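Local coordinates for protein carbonic anhydrase (Unidentified, PDB 3R1W) that probably catalyses the reversible hydration of carbon dioxide to bicarbonate, as a trimeric left-handed beta-helix enzyme resembling the gamma-class carbonic anhydrases, at residues P87-D92 with G104-N109; G108-I113 with V125-I130. All blocks are in the same frame, centred on the assembly; numbering follows the deposited sequence.

Contact 1: residues P87-D92 with G104-N109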
# COMPACT_ATOMS: atom_id res chain seq x y z
N PRO B 87 -7.98 1.00 20.46
CA PRO B 87 -6.62 0.45 20.38
C PRO B 87 -6.62 -0.70 19.38
O PRO B 87 -7.67 -1.02 18.83
CB PRO B 87 -6.41 -0.09 21.79
CG PRO B 87 -7.79 -0.53 22.21
CD PRO B 87 -8.73 0.47 21.61
N LEU B 88 -5.46 -1.30 19.17
CA LEU B 88 -5.33 -2.41 18.24
C LEU B 88 -4.78 -3.62 19.00
O LEU B 88 -3.67 -3.58 19.52
CB LEU B 88 -4.39 -2.03 17.10
CG LEU B 88 -4.07 -3.08 16.04
CD1 LEU B 88 -5.34 -3.59 15.39
CD2 LEU B 88 -3.13 -2.46 15.01
N ILE B 89 -5.57 -4.69 19.04
CA ILE B 89 -5.21 -5.88 19.81
C ILE B 89 -5.21 -7.07 18.86
O ILE B 89 -6.21 -7.33 18.21
CB ILE B 89 -6.23 -6.13 20.93
CG1 ILE B 89 -6.29 -4.92 21.87
CG2 ILE B 89 -5.88 -7.40 21.70
CD1 ILE B 89 -4.98 -4.66 22.58
N ILE B 90 -4.08 -7.77 18.79
CA ILE B 90 -3.92 -8.90 17.87
C ILE B 90 -3.34 -10.11 18.60
O ILE B 90 -2.38 -9.98 19.34
CB ILE B 90 -2.99 -8.52 16.68
CG1 ILE B 90 -3.60 -7.36 15.89
CG2 ILE B 90 -2.80 -9.72 15.76
CD1 ILE B 90 -2.61 -6.69 14.93
N GLY B 91 -3.91 -11.30 18.39
CA GLY B 91 -3.47 -12.46 19.15
C GLY B 91 -2.28 -13.21 18.57
O GLY B 91 -1.44 -12.61 17.89
N ASP B 92 -2.20 -14.51 18.85
CA ASP B 92 -1.10 -15.37 18.42
C ASP B 92 -1.41 -16.09 17.11
O ASP B 92 -2.57 -16.34 16.80
CB ASP B 92 -0.83 -16.48 19.46
CG ASP B 92 -0.78 -15.97 20.88
OD1 ASP B 92 -0.26 -14.86 21.12
OD2 ASP B 92 -1.26 -16.70 21.78
N GLY B 104 -7.69 0.04 14.67
CA GLY B 104 -8.49 0.08 15.88
C GLY B 104 -9.35 -1.14 16.14
O GLY B 104 -10.41 -1.03 16.77
N CYS B 105 -8.89 -2.30 15.69
CA CYS B 105 -9.71 -3.51 15.77
C CYS B 105 -9.16 -4.53 16.77
O CYS B 105 -8.10 -4.33 17.37
CB CYS B 105 -9.85 -4.16 14.38
SG CYS B 105 -8.28 -4.47 13.53
N THR B 106 -9.90 -5.61 16.96
CA THR B 106 -9.45 -6.69 17.80
C THR B 106 -9.44 -7.98 16.99
O THR B 106 -10.40 -8.27 16.27
CB THR B 106 -10.37 -6.85 19.03
OG1 THR B 106 -10.29 -5.66 19.83
CG2 THR B 106 -9.93 -8.02 19.89
N ILE B 107 -8.34 -8.71 17.08
CA ILE B 107 -8.17 -9.95 16.32
C ILE B 107 -7.70 -11.06 17.25
O ILE B 107 -6.74 -10.87 18.00
CB ILE B 107 -7.15 -9.78 15.16
CG1 ILE B 107 -7.67 -8.77 14.14
CG2 ILE B 107 -6.88 -11.13 14.48
CD1 ILE B 107 -6.59 -8.19 13.25
N GLY B 108 -8.37 -12.21 17.21
CA GLY B 108 -8.07 -13.30 18.11
C GLY B 108 -6.84 -14.11 17.71
O GLY B 108 -5.91 -13.58 17.12
N ASN B 109 -6.86 -15.40 18.04
CA ASN B 109 -5.75 -16.30 17.72
C ASN B 109 -6.04 -17.16 16.50
O ASN B 109 -7.18 -17.53 16.25
CB ASN B 109 -5.45 -17.22 18.91
CG ASN B 109 -5.24 -16.46 20.20
OD1 ASN B 109 -4.54 -15.45 20.25
ND2 ASN B 109 -5.85 -16.96 21.27
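Ile89 sits opposite Thr106, and Ile90 opposite Ile107, in a short parallel ladder. Its alternating bonds run from Ile89 N to Cys105 O (3.1 Å) and from Ile107 N back to Ile89 O (2.8 Å). Past Ile107 the ladder frays: Gly91 N makes weak bonds to both Ile107 O and Gly108 O.

Ile89 and Thr106 lie on one face of the sheet. On the other, the identical pair Ile90 and Ile107 run side by side, with Ile90 CG1 4.1 Å from Ile107 CD1. Leu88 holds its CG anti to the backbone N, which carries CD1 across to Cys105 SG at 3.6 Å.

The polar end is organised by Asn109. Its CB lies 3.7 Å from Asp92 O. CG stands anti to its own carbonyl carbon (chi1 -53°), turned back toward 87-92, and rests 3.9 Å from Asp92 N. At the tip, OD1 accepts the Asp92 N-H at 2.9 Å in a nearly straight bond (169° at the hydrogen), and it also lies 3.4 Å from Gly91 CA. A CB on Gly91 would collide with this OD1, so the absence of a side chain there is part of the fit. The Asp92 carboxylate lies alongside the Asn109 amide, the two planes 10° apart, and its OD1 repeats the arrangement by accepting Ala63 N of the preceding turn.

This stacking of successive coils is characteristic of the left-handed beta-helix built from hexapeptide repeats. Strands 88-90 and 106-107 are neighbours in one of its parallel sheets, between 58-61 and 124-125; Ile90 and Ile107 both pack inward on Leu102 of strand 101-103, while Leu88 leans on Leu73 of strand 72-74.

Contact 2: residues G108-I113 with V125-I130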
# COMPACT_ATOMS: atom_id res chain seq x y z
N GLY B 108 -8.37 -12.21 17.21
CA GLY B 108 -8.07 -13.30 18.11
C GLY B 108 -6.84 -14.11 17.71
O GLY B 108 -5.91 -13.58 17.12
N ASN B 109 -6.86 -15.40 18.04
CA ASN B 109 -5.75 -16.30 17.72
C ASN B 109 -6.04 -17.16 16.50
O ASN B 109 -7.18 -17.53 16.25
CB ASN B 109 -5.45 -17.22 18.91
CG ASN B 109 -5.24 -16.46 20.20
OD1 ASN B 109 -4.54 -15.45 20.25
ND2 ASN B 109 -5.85 -16.96 21.27
N ARG B 110 -4.98 -17.51 15.77
CA ARG B 110 -5.08 -18.43 14.63
C ARG B 110 -6.05 -17.86 13.59
O ARG B 110 -7.15 -18.37 13.39
CB ARG B 110 -5.49 -19.84 15.10
CG ARG B 110 -4.45 -20.48 16.01
CD ARG B 110 -4.85 -21.90 16.43
NE ARG B 110 -6.12 -21.91 17.15
CZ ARG B 110 -6.27 -21.60 18.44
NH1 ARG B 110 -5.22 -21.24 19.17
NH2 ARG B 110 -7.47 -21.64 18.99
N VAL B 111 -5.62 -16.76 12.98
CA VAL B 111 -6.46 -16.00 12.06
C VAL B 111 -5.65 -15.68 10.80
O VAL B 111 -4.46 -15.36 10.89
CB VAL B 111 -6.94 -14.69 12.73
CG1 VAL B 111 -7.64 -13.80 11.72
CG2 VAL B 111 -7.87 -15.00 13.91
N LEU B 112 -6.29 -15.80 9.64
CA LEU B 112 -5.70 -15.43 8.37
C LEU B 112 -6.33 -14.14 7.89
O LEU B 112 -7.52 -14.11 7.59
CB LEU B 112 -5.98 -16.52 7.32
CG LEU B 112 -4.85 -17.29 6.66
CD1 LEU B 112 -5.43 -18.20 5.58
CD2 LEU B 112 -3.82 -16.35 6.07
N ILE B 113 -5.54 -13.08 7.80
CA ILE B 113 -6.03 -11.84 7.22
C ILE B 113 -5.44 -11.70 5.82
O ILE B 113 -4.24 -11.54 5.66
CB ILE B 113 -5.70 -10.62 8.10
CG1 ILE B 113 -6.48 -10.71 9.42
CG2 ILE B 113 -6.05 -9.31 7.39
CD1 ILE B 113 -5.79 -10.06 10.56
N VAL B 125 -12.54 -9.78 15.36
CA VAL B 125 -12.36 -11.03 14.63
C VAL B 125 -12.05 -12.14 15.63
O VAL B 125 -11.03 -12.11 16.32
CB VAL B 125 -11.22 -10.93 13.60
CG1 VAL B 125 -11.12 -12.21 12.78
CG2 VAL B 125 -11.43 -9.72 12.69
N GLU B 126 -12.94 -13.12 15.72
CA GLU B 126 -12.75 -14.22 16.66
C GLU B 126 -11.64 -15.19 16.21
O GLU B 126 -11.06 -15.02 15.13
CB GLU B 126 -14.08 -14.95 16.90
CG GLU B 126 -15.12 -14.03 17.52
CD GLU B 126 -16.45 -14.72 17.80
OE1 GLU B 126 -16.60 -15.92 17.48
OE2 GLU B 126 -17.35 -14.05 18.35
N ASP B 127 -11.33 -16.17 17.05
CA ASP B 127 -10.32 -17.19 16.74
C ASP B 127 -10.68 -17.97 15.48
O ASP B 127 -11.86 -18.20 15.21
CB ASP B 127 -10.21 -18.21 17.88
CG ASP B 127 -9.67 -17.63 19.16
OD1 ASP B 127 -9.29 -16.43 19.20
OD2 ASP B 127 -9.61 -18.40 20.15
N GLU B 128 -9.67 -18.40 14.75
CA GLU B 128 -9.86 -19.34 13.64
C GLU B 128 -10.84 -18.83 12.59
O GLU B 128 -11.80 -19.50 12.20
CB GLU B 128 -10.25 -20.73 14.19
CG GLU B 128 -9.15 -21.27 15.11
CD GLU B 128 -9.43 -22.66 15.68
OE1 GLU B 128 -10.54 -23.20 15.49
OE2 GLU B 128 -8.52 -23.21 16.34
N VAL B 129 -10.58 -17.61 12.12
CA VAL B 129 -11.37 -16.99 11.07
C VAL B 129 -10.45 -16.72 9.89
O VAL B 129 -9.27 -16.44 10.07
CB VAL B 129 -11.95 -15.64 11.56
CG1 VAL B 129 -12.43 -14.80 10.38
CG2 VAL B 129 -13.07 -15.87 12.59
N ILE B 130 -10.99 -16.84 8.68
CA ILE B 130 -10.27 -16.43 7.48
C ILE B 130 -10.94 -15.19 6.90
O ILE B 130 -12.15 -15.19 6.65
CB ILE B 130 -10.26 -17.53 6.40
CG1 ILE B 130 -9.38 -18.71 6.85
CG2 ILE B 130 -9.75 -16.97 5.07
CD1 ILE B 130 -9.49 -19.93 5.95
O HOH W 1 -7.55 -19.47 21.31
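Val111 packs closely against the turn at 125-130: its CG1 meets Val125 CG1 at 4.0 Å, and its CG2 approaches Glu126 O at 3.4 Å, a buried carbonyl with no polar partner in the model. Around it the backbones are joined firmly, Gly108 N to Val125 O, Glu128 N to Asn109 O, and Leu112 N to Val129 O (3.1 Å, 163° at the hydrogen). Asp127 OD1 receives Asn109 N at 2.9 Å from above the carboxylate plane.

The other side is polar, partly exposed and entered by a water; Phe168 of helix 162-184 packs on Arg110 and Glu128. The Arg110 chain bends at chi3 (-60°), bringing NE to Glu128 OE2 at 2.8 Å in a salt bridge in which OE2 uses its anti lone pair. The two flat groups are turned 76° apart, and the second bond, from NH2, is weak. The water accepts from Asn109 ND2 and Arg110 NH2 and donates to Asp127 OD2 (2.6 Å).

A leucine in place of Arg110 would probably leave Glu128 leaning on Arg165 for its neutralisation and the water without one donor. Arg110 and Arg165 are like charges brought close at Glu128 OE2; the carboxylate, likely ionised, would offset their repulsion, and its salt bridge to Arg165 joins coil to helix.

In the fold
Contact 1 and contact 2 are successive steps of one coil stack: they share Gly108 and Asn109, and their centres lie 9 Å apart. Probable backbone hydrogen bonds join them, Thr106 O to Val125 N at 2.8 Å and Asp92 O to Arg110 N at 2.9 Å, while Ile107 CD1 meets Ile113 CD1 at 3.4 Å in the core. Asn109 links the corner polar groups in series, accepting from the coil before through its side chain and donating to the coil after through its backbone. No other chain touches either contact, whereas gamma-class carbonic anhydrases place their metal sites between subunits; both contacts therefore probably belong to the scaffold.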